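Local coordinates for Glyco_hydro_cc domain-containing protein (Blastomyces gilchristii, PDB 6UB0) that acts as a curdlan-specific exo-beta-1,3-glucanase of glycoside hydrolase family GH128, binding laminaribiose in its -2 and -1 subsites, at residues E87-N98 against F126-I136. Sequence-based numbering, arbitrary orientation. Where two conformers were deposited one is given.
Sequences EAAAAAYQKYMN and FLDVCAGNCKI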
ATOM      1  N   GLU A  87      17.915   5.675   7.844  0.60 32.85           N
ATOM      2  CA  GLU A  87      18.215   6.921   8.605  0.60 34.43           C
ATOM      3  C   GLU A  87      17.582   8.116   7.881  0.60 33.38           C
ATOM      4  O   GLU A  87      16.989   8.968   8.560  0.60 33.99           O
ATOM      5  CB  GLU A  87      19.712   7.250   8.765  0.60 35.95           C
ATOM      6  CG  GLU A  87      20.645   6.101   9.099  0.60 37.94           C
ATOM      7  CD  GLU A  87      22.081   6.462   8.765  0.60 38.09           C
ATOM      8  OE1 GLU A  87      22.530   6.075   7.694  0.60 37.68           O
ATOM      9  OE2 GLU A  87      22.709   7.207   9.535  0.60 41.82           O
ATOM     10  N   ALA A  88      17.722   8.236   6.556  1.00 32.47           N
ATOM     11  CA  ALA A  88      17.156   9.442   5.904  1.00 33.58           C
ATOM     12  C   ALA A  88      15.622   9.337   5.879  1.00 35.28           C
ATOM     13  O   ALA A  88      14.935  10.377   5.842  1.00 34.20           O
ATOM     14  CB  ALA A  88      17.691   9.638   4.545  1.00 32.65           C
ATOM     15  N   ALA A  89      15.099   8.112   5.797  1.00 36.57           N
ATOM     16  CA  ALA A  89      13.629   7.918   5.826  1.00 35.23           C
ATOM     17  C   ALA A  89      13.089   8.391   7.175  1.00 36.48           C
ATOM     18  O   ALA A  89      12.012   9.051   7.187  1.00 32.43           O
ATOM     19  CB  ALA A  89      13.267   6.490   5.560  1.00 36.39           C
ATOM     20  N   ALA A  90      13.770   8.032   8.266  1.00 36.11           N
ATOM     21  CA  ALA A  90      13.347   8.348   9.656  1.00 38.31           C
ATOM     22  C   ALA A  90      13.241   9.868   9.797  1.00 39.48           C
ATOM     23  O   ALA A  90      12.200  10.388  10.260  1.00 39.27           O
ATOM     24  CB  ALA A  90      14.311   7.766  10.646  1.00 37.96           C
ATOM     25  N   ALA A  91      14.292  10.544   9.347  1.00 42.15           N
ATOM     26  CA  ALA A  91      14.435  12.009   9.347  1.00 42.27           C
ATOM     27  C   ALA A  91      13.278  12.605   8.565  1.00 42.45           C
ATOM     28  O   ALA A  91      12.584  13.476   9.110  1.00 42.57           O
ATOM     29  CB  ALA A  91      15.773  12.401   8.756  1.00 43.68           C
ATOM     30  N   ALA A  92      13.093  12.170   7.325  1.00 41.26           N
ATOM     31  CA  ALA A  92      12.112  12.793   6.416  1.00 39.11           C
ATOM     32  C   ALA A  92      10.698  12.413   6.869  1.00 37.59           C
ATOM     33  O   ALA A  92       9.766  13.177   6.566  1.00 37.90           O
ATOM     34  CB  ALA A  92      12.394  12.374   5.004  1.00 38.94           C
ATOM     35  N   TYR A  93      10.557  11.245   7.516  1.00 35.87           N
ATOM     36  CA  TYR A  93       9.244  10.778   8.014  1.00 35.21           C
ATOM     37  C   TYR A  93       8.826  11.759   9.093  1.00 36.19           C
ATOM     38  O   TYR A  93       7.783  12.405   8.909  1.00 37.32           O
ATOM     39  CB  TYR A  93       9.239   9.374   8.620  1.00 33.01           C
ATOM     40  CG  TYR A  93       7.841   8.841   8.824  1.00 33.05           C
ATOM     41  CD1 TYR A  93       7.133   8.197   7.808  1.00 30.07           C
ATOM     42  CD2 TYR A  93       7.199   8.988  10.046  1.00 32.62           C
ATOM     43  CE1 TYR A  93       5.831   7.726   8.008  1.00 31.04           C
ATOM     44  CE2 TYR A  93       5.908   8.529  10.255  1.00 33.79           C
ATOM     45  CZ  TYR A  93       5.213   7.892   9.243  1.00 32.04           C
ATOM     46  OH  TYR A  93       3.943   7.470   9.542  1.00 30.43           O
ATOM     47  N   GLN A  94       9.671  11.842  10.133  1.00 38.15           N
ATOM     48  CA  GLN A  94       9.463  12.675  11.341  1.00 39.68           C
ATOM     49  C   GLN A  94       9.156  14.085  10.894  1.00 40.28           C
ATOM     50  O   GLN A  94       8.227  14.680  11.486  1.00 41.77           O
ATOM     51  CB  GLN A  94      10.679  12.632  12.253  1.00 40.33           C
ATOM     52  CG  GLN A  94      10.589  11.443  13.183  1.00 41.69           C
ATOM     53  CD  GLN A  94      11.809  11.372  14.046  1.00 44.18           C
ATOM     54  OE1 GLN A  94      11.964  12.148  14.984  1.00 48.67           O
ATOM     55  NE2 GLN A  94      12.661  10.425  13.737  1.00 45.91           N
ATOM     56  N   LYS A  95       9.895  14.562   9.894  1.00 39.60           N
ATOM     57  CA  LYS A  95       9.747  15.924   9.325  1.00 41.45           C
ATOM     58  C   LYS A  95       8.409  16.098   8.594  1.00 41.37           C
ATOM     59  O   LYS A  95       7.753  17.114   8.853  1.00 40.14           O
ATOM     60  CB  LYS A  95      10.895  16.294   8.387  1.00 42.45           C
ATOM     61  CG  LYS A  95      10.827  17.704   7.806  1.00 44.51           C
ATOM     62  CD  LYS A  95      12.184  18.184   7.254  1.00 44.62           C
ATOM     63  CE  LYS A  95      12.058  19.099   6.047  1.00 46.48           C
ATOM     64  NZ  LYS A  95      11.877  20.534   6.410  1.00 50.52           N
ATOM     65  N   TYR A  96       8.062  15.203   7.670  1.00 40.17           N
ATOM     66  CA  TYR A  96       7.068  15.461   6.594  1.00 39.57           C
ATOM     67  C   TYR A  96       5.745  14.732   6.878  1.00 38.92           C
ATOM     68  O   TYR A  96       4.703  15.215   6.419  1.00 38.91           O
ATOM     69  CB  TYR A  96       7.639  15.076   5.221  1.00 39.46           C
ATOM     70  CG  TYR A  96       8.597  16.078   4.620  1.00 40.07           C
ATOM     71  CD1 TYR A  96       8.135  17.288   4.132  1.00 42.16           C
ATOM     72  CD2 TYR A  96       9.950  15.791   4.469  1.00 41.64           C
ATOM     73  CE1 TYR A  96       8.989  18.214   3.555  1.00 44.17           C
ATOM     74  CE2 TYR A  96      10.823  16.700   3.876  1.00 42.82           C
ATOM     75  CZ  TYR A  96      10.338  17.924   3.424  1.00 45.45           C
ATOM     76  OH  TYR A  96      11.171  18.874   2.864  1.00 47.49           O
ATOM     77  N   MET A  97       5.767  13.632   7.636  1.00 37.41           N
ATOM     78  CA  MET A  97       4.548  12.864   7.996  1.00 37.50           C
ATOM     79  C   MET A  97       4.030  13.187   9.428  1.00 38.64           C
ATOM     80  O   MET A  97       2.804  13.456   9.561  1.00 37.03           O
ATOM     81  CB  MET A  97       4.848  11.376   7.838  1.00 35.42           C
ATOM     82  CG  MET A  97       5.368  11.036   6.424  1.00 33.00           C
ATOM     83  SD  MET A  97       4.112  11.024   5.111  1.00 31.34           S
ATOM     84  CE  MET A  97       2.938   9.827   5.744  1.00 28.16           C
ATOM     85  N   ASN A  98       4.859  13.036  10.481  1.00 40.35           N
ATOM     86  CA  ASN A  98       4.447  13.195  11.913  1.00 43.19           C
ATOM     87  C   ASN A  98       3.531  14.399  12.139  1.00 42.07           C
ATOM     88  O   ASN A  98       2.719  14.367  13.046  1.00 40.60           O
ATOM     89  CB  ASN A  98       5.633  13.396  12.863  1.00 44.90           C
ATOM     90  CG  ASN A  98       6.168  12.098  13.425  1.00 46.49           C
ATOM     91  OD1 ASN A  98       5.982  11.048  12.827  1.00 46.56           O
ATOM     92  ND2 ASN A  98       6.847  12.148  14.560  1.00 47.63           N
ATOM     93  N   PHE A 126      14.712   1.268   9.658  1.00 31.98           N
ATOM     94  CA  PHE A 126      13.858   2.457   9.748  1.00 30.58           C
ATOM     95  C   PHE A 126      13.149   2.525  11.116  1.00 32.37           C
ATOM     96  O   PHE A 126      13.124   3.622  11.729  1.00 31.84           O
ATOM     97  CB  PHE A 126      12.857   2.417   8.599  1.00 29.46           C
ATOM     98  CG  PHE A 126      11.769   3.434   8.725  1.00 28.39           C
ATOM     99  CD1 PHE A 126      12.010   4.741   8.361  1.00 29.39           C
ATOM    100  CD2 PHE A 126      10.512   3.086   9.197  1.00 27.90           C
ATOM    101  CE1 PHE A 126      11.022   5.703   8.463  1.00 28.82           C
ATOM    102  CE2 PHE A 126       9.522   4.037   9.285  1.00 27.06           C
ATOM    103  CZ  PHE A 126       9.765   5.338   8.908  1.00 28.75           C
ATOM    104  N   LEU A 127      12.553   1.430  11.593  1.00 32.61           N
ATOM    105  CA  LEU A 127      11.833   1.476  12.887  1.00 35.48           C
ATOM    106  C   LEU A 127      12.839   1.737  14.030  1.00 38.86           C
ATOM    107  O   LEU A 127      12.513   2.493  14.972  1.00 40.64           O
ATOM    108  CB  LEU A 127      11.091   0.155  13.036  1.00 37.18           C
ATOM    109  CG  LEU A 127       9.914  -0.007  12.076  1.00 36.87           C
ATOM    110  CD1 LEU A 127       9.208  -1.329  12.305  1.00 38.09           C
ATOM    111  CD2 LEU A 127       8.948   1.141  12.209  1.00 37.32           C
ATOM    112  N   ASP A 128      14.016   1.130  13.968  1.00 43.13           N
ATOM    113  CA  ASP A 128      15.092   1.406  14.958  1.00 43.82           C
ATOM    114  C   ASP A 128      15.412   2.894  14.894  1.00 43.10           C
ATOM    115  O   ASP A 128      15.317   3.558  15.944  1.00 43.07           O
ATOM    116  CB  ASP A 128      16.307   0.516  14.736  1.00 46.04           C
ATOM    117  CG  ASP A 128      16.064  -0.884  15.258  1.00 47.56           C
ATOM    118  OD1 ASP A 128      15.201  -1.031  16.159  1.00 48.08           O
ATOM    119  OD2 ASP A 128      16.733  -1.799  14.772  1.00 51.86           O
ATOM    120  N   VAL A 129      15.783   3.388  13.721  1.00 41.77           N
ATOM    121  CA  VAL A 129      16.254   4.794  13.562  1.00 43.08           C
ATOM    122  C   VAL A 129      15.128   5.721  14.003  1.00 42.76           C
ATOM    123  O   VAL A 129      15.406   6.814  14.525  1.00 42.04           O
ATOM    124  CB  VAL A 129      16.741   5.144  12.142  1.00 42.02           C
ATOM    125  CG1 VAL A 129      17.048   6.626  12.048  1.00 42.31           C
ATOM    126  CG2 VAL A 129      17.967   4.353  11.734  1.00 42.31           C
ATOM    127  N   CYS A 130      13.870   5.343  13.795  1.00 41.62           N
ATOM    128  CA  CYS A 130      12.758   6.242  14.173  1.00 42.41           C
ATOM    129  C   CYS A 130      12.813   6.567  15.679  1.00 43.88           C
ATOM    130  O   CYS A 130      12.458   7.720  16.047  1.00 42.22           O
ATOM    131  CB  CYS A 130      11.415   5.649  13.768  1.00 41.89           C
ATOM    132  SG  CYS A 130      11.019   6.090  12.056  1.00 41.97           S
ATOM    133  N   ALA A 131      13.223   5.591  16.495  1.00 45.10           N
ATOM    134  CA  ALA A 131      13.536   5.766  17.932  1.00 47.84           C
ATOM    135  C   ALA A 131      12.254   6.178  18.696  1.00 49.83           C
ATOM    136  O   ALA A 131      12.313   7.070  19.598  1.00 50.31           O
ATOM    137  CB  ALA A 131      14.660   6.769  18.063  1.00 47.70           C
ATOM    138  N   GLY A 132      11.123   5.545  18.339  1.00 47.07           N
ATOM    139  CA  GLY A 132       9.784   5.813  18.903  1.00 48.20           C
ATOM    140  C   GLY A 132       9.253   7.216  18.621  1.00 45.73           C
ATOM    141  O   GLY A 132       8.274   7.544  19.246  1.00 49.39           O
ATOM    142  N   ASN A 133       9.843   8.014  17.724  1.00 44.00           N
ATOM    143  CA  ASN A 133       9.393   9.406  17.421  1.00 44.72           C
ATOM    144  C   ASN A 133       8.722   9.494  16.037  1.00 43.99           C
ATOM    145  O   ASN A 133       8.279  10.612  15.637  1.00 43.19           O
ATOM    146  CB  ASN A 133      10.537  10.421  17.409  1.00 46.06           C
ATOM    147  CG  ASN A 133      11.355  10.482  18.686  1.00 47.68           C
ATOM    148  OD1 ASN A 133      10.831  10.477  19.810  1.00 48.74           O
ATOM    149  ND2 ASN A 133      12.659  10.585  18.511  1.00 47.38           N
ATOM    150  N   CYS A 134       8.709   8.398  15.273  1.00 43.17           N
ATOM    151  CA  CYS A 134       7.928   8.327  14.012  1.00 40.79           C
ATOM    152  C   CYS A 134       6.483   8.007  14.465  1.00 39.68           C
ATOM    153  O   CYS A 134       6.274   7.013  15.199  1.00 40.72           O
ATOM    154  CB  CYS A 134       8.539   7.353  12.994  1.00 39.20           C
ATOM    155  SG  CYS A 134      10.108   7.841  12.191  1.00 40.42           S
ATOM    156  N   LYS A 135       5.527   8.848  14.085  1.00 38.15           N
ATOM    157  CA  LYS A 135       4.072   8.665  14.381  1.00 38.55           C
ATOM    158  C   LYS A 135       3.439   7.817  13.269  1.00 36.27           C
ATOM    159  O   LYS A 135       3.114   8.368  12.215  1.00 33.34           O
ATOM    160  CB  LYS A 135       3.377  10.019  14.531  1.00 40.39           C
ATOM    161  CG  LYS A 135       3.732  10.742  15.832  1.00 44.07           C
ATOM    162  CD  LYS A 135       3.120  12.112  15.989  1.00 46.04           C
ATOM    163  CE  LYS A 135       3.545  12.813  17.253  1.00 49.54           C
ATOM    164  NZ  LYS A 135       4.095  14.137  16.913  1.00 51.25           N
ATOM    165  N   ILE A 136       3.320   6.514  13.521  1.00 38.30           N
ATOM    166  CA  ILE A 136       2.980   5.475  12.505  1.00 38.04           C
ATOM    167  C   ILE A 136       1.779   4.692  13.022  1.00 37.53           C
ATOM    168  O   ILE A 136       1.919   4.005  14.051  1.00 40.91           O
ATOM    169  CB  ILE A 136       4.158   4.527  12.197  1.00 37.77           C
ATOM    170  CG1 ILE A 136       5.411   5.276  11.732  1.00 38.79           C
ATOM    171  CG2 ILE A 136       3.738   3.484  11.168  1.00 37.90           C
ATOM    172  CD1 ILE A 136       6.701   4.496  11.891  1.00 39.52           C
TER
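Phe126 turns its edge to one face of the Tyr93 ring in an offset edge-to-face pair, centroids 5.8 Å apart and planes at 78°, with CZ leading. Met97 CB lies over the centre of a Tyr93 face, and Cys130 SG lies over the rim of a Phe126 face. One turn back along helix 86-96 from Tyr93, Ala89 CB meets Phe126 CD1 at 3.5 Å, and Ala90 CB presses on Val129 CG1 at a tight 3.3 Å.

The Cys130–Cys134 disulfide ties the end of helix 119-130 to the loop that follows a type I' turn (Cys130 to Asn133). Cys134 SG stands oblique to the Tyr93 ring, 4.8 Å from its centroid, and also touches Gln94 CG.

Polar bonds hold the loop itself. With its CG anti to the backbone N (chi1 -167°), Tyr93 reaches past Cys134 and gives its OH to Lys135 O (2.9 Å), approaching from above the carbonyl plane. Asn98 OD1 accepts a nearly straight bond from Lys135 N (2.6 Å, 170°); Asn98 ND2 also points at Asn133 O, but their 2.4 Å separation is doubtfully short.

Side chains from one TIM-barrel helix and its end thus satisfy both backbone polar groups of Lys135, holding the disulfide-tethered loop toward strand 138-146 without backbone pairing.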